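PT26-6P (Thermococcus sp., PDB 2WB7) is of unknown function but is encoded by a mobile genetic element of euryarchaea, and joins two immunoglobulin-like domains to a helical domain. Local coordinates at residues Q423-E428 against K483-G488. Sequence-based numbering, arbitrary orientation.
Sequences QEKIDE and KHEMAG
Lys425 on helix 408-438 faces Glu485 on helix 471-499 across the gap between two helix segments that run in roughly the same direction and stay well apart, the nearest CA atoms, Lys425 CA and Gly488 CA, being 9.0 Å from each other. Two long side chains bridge that gap, and they carry the whole contact. Lys425 sets out toward the other helix with CG beside its backbone N, then bends twice, at chi3 (86°) and chi4, which brings CE and NZ across the end of the glutamate, at OE2. Glu485 swings CG opposite its own backbone N (chi1 -165°) and continues as an extended chain, which carries its carboxylate nearer to helix 408-438 than its first bond would suggest. The two chains cross at about a right angle, with Lys425 NZ in a salt bridge to Glu485 OE2 at 3.1 Å. On the aliphatic side, Lys425 CE rests 3.9 Å from Glu485 CG.

Both ends are buried, and both hold the loop between strand 370-379 and helix 393-404. NZ donates to the carbonyl oxygens of Thr387 and Tyr388 and has Asp489 as a second acidic partner. Glu485 spreads its two oxygens over successive amides, OE2 taking Val390 N and OE1 taking Met391 N.

With an alanine in the lysine's place, the Glu485 carboxylate and Asp489 would probably be left without their shared cation, and the two carbonyls without this donor. The lysine thus serves carbonyls and the glutamate N-H groups of one short loop, while their opposite charges, drawn together away from bulk water, probably offset each other. The salt bridge joins two helices of the helical domain, and the hydrogen bonds from the same two side chains hold loop 387-391 against them.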
ATOM      1  N   GLN A 423     -13.299  25.585  29.436  1.00 39.78           N
ATOM      2  CA  GLN A 423     -13.738  24.892  30.628  1.00 40.92           C
ATOM      3  C   GLN A 423     -14.913  23.992  30.275  1.00 41.69           C
ATOM      4  O   GLN A 423     -15.026  22.862  30.764  1.00 41.73           O
ATOM      5  CB  GLN A 423     -14.128  25.895  31.704  1.00 41.09           C
ATOM      6  CG  GLN A 423     -13.024  26.152  32.722  1.00 42.88           C
ATOM      7  CD  GLN A 423     -13.124  27.529  33.384  1.00 45.03           C
ATOM      8  OE1 GLN A 423     -14.030  28.324  33.084  1.00 45.85           O
ATOM      9  NE2 GLN A 423     -12.182  27.819  34.284  1.00 44.21           N
ATOM     10  N   GLU A 424     -15.784  24.486  29.405  1.00 42.31           N
ATOM     11  CA  GLU A 424     -16.927  23.694  29.001  1.00 43.26           C
ATOM     12  C   GLU A 424     -16.496  22.482  28.191  1.00 42.88           C
ATOM     13  O   GLU A 424     -16.941  21.376  28.453  1.00 43.51           O
ATOM     14  CB  GLU A 424     -17.932  24.538  28.222  1.00 43.85           C
ATOM     15  CG  GLU A 424     -18.971  23.716  27.478  1.00 47.83           C
ATOM     16  CD  GLU A 424     -19.836  22.835  28.391  1.00 53.69           C
ATOM     17  OE1 GLU A 424     -20.807  22.236  27.880  1.00 56.10           O
ATOM     18  OE2 GLU A 424     -19.547  22.725  29.611  1.00 56.35           O
ATOM     19  N   LYS A 425     -15.625  22.678  27.212  1.00 42.55           N
ATOM     20  CA  LYS A 425     -15.081  21.554  26.445  1.00 42.26           C
ATOM     21  C   LYS A 425     -14.394  20.532  27.355  1.00 42.58           C
ATOM     22  O   LYS A 425     -14.437  19.335  27.100  1.00 42.14           O
ATOM     23  CB  LYS A 425     -14.124  22.054  25.351  1.00 41.92           C
ATOM     24  CG  LYS A 425     -14.859  22.617  24.130  1.00 41.95           C
ATOM     25  CD  LYS A 425     -14.005  23.563  23.320  1.00 42.20           C
ATOM     26  CE  LYS A 425     -13.141  22.837  22.294  1.00 41.48           C
ATOM     27  NZ  LYS A 425     -13.871  22.642  21.021  1.00 40.94           N
ATOM     28  N   ILE A 426     -13.762  21.016  28.420  1.00 43.32           N
ATOM     29  CA  ILE A 426     -13.166  20.133  29.407  1.00 44.08           C
ATOM     30  C   ILE A 426     -14.224  19.297  30.116  1.00 45.15           C
ATOM     31  O   ILE A 426     -14.049  18.094  30.306  1.00 44.73           O
ATOM     32  CB  ILE A 426     -12.355  20.920  30.433  1.00 43.89           C
ATOM     33  CG1 ILE A 426     -11.049  21.390  29.797  1.00 43.83           C
ATOM     34  CG2 ILE A 426     -12.037  20.062  31.626  1.00 43.53           C
ATOM     35  CD1 ILE A 426     -10.153  22.166  30.733  1.00 42.52           C
ATOM     36  N   ASP A 427     -15.319  19.938  30.511  1.00 46.66           N
ATOM     37  CA  ASP A 427     -16.420  19.223  31.148  1.00 48.56           C
ATOM     38  C   ASP A 427     -16.866  18.024  30.327  1.00 49.03           C
ATOM     39  O   ASP A 427     -17.277  17.010  30.891  1.00 49.83           O
ATOM     40  CB  ASP A 427     -17.627  20.137  31.392  1.00 49.25           C
ATOM     41  CG  ASP A 427     -17.380  21.150  32.502  1.00 52.11           C
ATOM     42  OD1 ASP A 427     -16.412  20.953  33.283  1.00 55.16           O
ATOM     43  OD2 ASP A 427     -18.144  22.144  32.591  1.00 55.02           O
ATOM     44  N   GLU A 428     -16.813  18.136  29.001  1.00 49.26           N
ATOM     45  CA  GLU A 428     -17.312  17.070  28.144  1.00 49.51           C
ATOM     46  C   GLU A 428     -16.265  16.015  27.921  1.00 48.93           C
ATOM     47  O   GLU A 428     -16.584  14.840  27.738  1.00 48.90           O
ATOM     48  CB  GLU A 428     -17.793  17.629  26.817  1.00 49.93           C
ATOM     49  CG  GLU A 428     -19.032  18.497  26.987  1.00 54.07           C
ATOM     50  CD  GLU A 428     -19.444  19.191  25.701  1.00 58.55           C
ATOM     51  OE1 GLU A 428     -19.849  20.381  25.760  1.00 60.36           O
ATOM     52  OE2 GLU A 428     -19.343  18.544  24.630  1.00 60.18           O
ATOM     53  N   LYS A 483      -3.324  25.735  18.877  1.00 32.91           N
ATOM     54  CA  LYS A 483      -2.935  24.369  18.547  1.00 32.64           C
ATOM     55  C   LYS A 483      -3.267  23.400  19.668  1.00 32.38           C
ATOM     56  O   LYS A 483      -3.609  22.244  19.404  1.00 32.19           O
ATOM     57  CB  LYS A 483      -1.448  24.277  18.250  1.00 32.62           C
ATOM     58  CG  LYS A 483      -0.902  25.423  17.457  1.00 33.90           C
ATOM     59  CD  LYS A 483      -1.515  25.573  16.095  1.00 33.75           C
ATOM     60  CE  LYS A 483      -0.478  26.198  15.155  1.00 36.11           C
ATOM     61  NZ  LYS A 483      -1.010  27.349  14.379  1.00 35.53           N
ATOM     62  N   HIS A 484      -3.135  23.850  20.916  1.00 32.08           N
ATOM     63  CA  HIS A 484      -3.567  23.025  22.042  1.00 31.83           C
ATOM     64  C   HIS A 484      -5.054  22.718  21.922  1.00 31.60           C
ATOM     65  O   HIS A 484      -5.462  21.585  22.148  1.00 31.88           O
ATOM     66  CB  HIS A 484      -3.259  23.660  23.414  1.00 31.96           C
ATOM     67  CG  HIS A 484      -1.846  23.463  23.879  1.00 32.88           C
ATOM     68  ND1 HIS A 484      -1.213  22.237  23.855  1.00 34.26           N
ATOM     69  CD2 HIS A 484      -0.945  24.337  24.392  1.00 32.73           C
ATOM     70  CE1 HIS A 484       0.017  22.366  24.321  1.00 34.06           C
ATOM     71  NE2 HIS A 484       0.208  23.633  24.642  1.00 33.99           N
ATOM     72  N   GLU A 485      -5.873  23.706  21.562  1.00 31.25           N
ATOM     73  CA  GLU A 485      -7.299  23.423  21.400  1.00 31.29           C
ATOM     74  C   GLU A 485      -7.549  22.424  20.269  1.00 30.98           C
ATOM     75  O   GLU A 485      -8.444  21.577  20.362  1.00 30.97           O
ATOM     76  CB  GLU A 485      -8.143  24.677  21.168  1.00 31.16           C
ATOM     77  CG  GLU A 485      -9.616  24.367  21.382  1.00 31.92           C
ATOM     78  CD  GLU A 485     -10.595  25.266  20.606  1.00 32.00           C
ATOM     79  OE1 GLU A 485     -10.158  26.281  20.028  1.00 29.11           O
ATOM     80  OE2 GLU A 485     -11.816  24.933  20.596  1.00 31.57           O
HETATM   81  N   MSE A 486      -6.755  22.537  19.205  1.00 30.38           N
HETATM   82  CA  MSE A 486      -6.849  21.636  18.062  1.00 29.68           C
HETATM   83  C   MSE A 486      -6.484  20.207  18.457  1.00 29.53           C
HETATM   84  O   MSE A 486      -7.158  19.241  18.064  1.00 29.46           O
HETATM   85  CB  MSE A 486      -5.931  22.128  16.957  1.00 29.62           C
HETATM   86  CG  MSE A 486      -6.428  23.388  16.247  1.00 30.32           C
HETATM   87 SE   MSE A 486      -4.967  24.216  15.234  1.00 31.39          SE
HETATM   88  CE  MSE A 486      -5.921  25.413  14.033  1.00 31.21           C
ATOM     89  N   ALA A 487      -5.414  20.087  19.250  1.00 29.01           N
ATOM     90  CA  ALA A 487      -4.966  18.819  19.810  1.00 27.97           C
ATOM     91  C   ALA A 487      -6.056  18.177  20.672  1.00 27.76           C
ATOM     92  O   ALA A 487      -6.415  17.020  20.488  1.00 27.63           O
ATOM     93  CB  ALA A 487      -3.726  19.048  20.606  1.00 27.51           C
ATOM     94  N   GLY A 488      -6.608  18.949  21.595  1.00 27.89           N
ATOM     95  CA  GLY A 488      -7.697  18.482  22.426  1.00 27.86           C
ATOM     96  C   GLY A 488      -8.883  18.053  21.598  1.00 28.48           C
ATOM     97  O   GLY A 488      -9.517  17.030  21.890  1.00 28.19           O
TER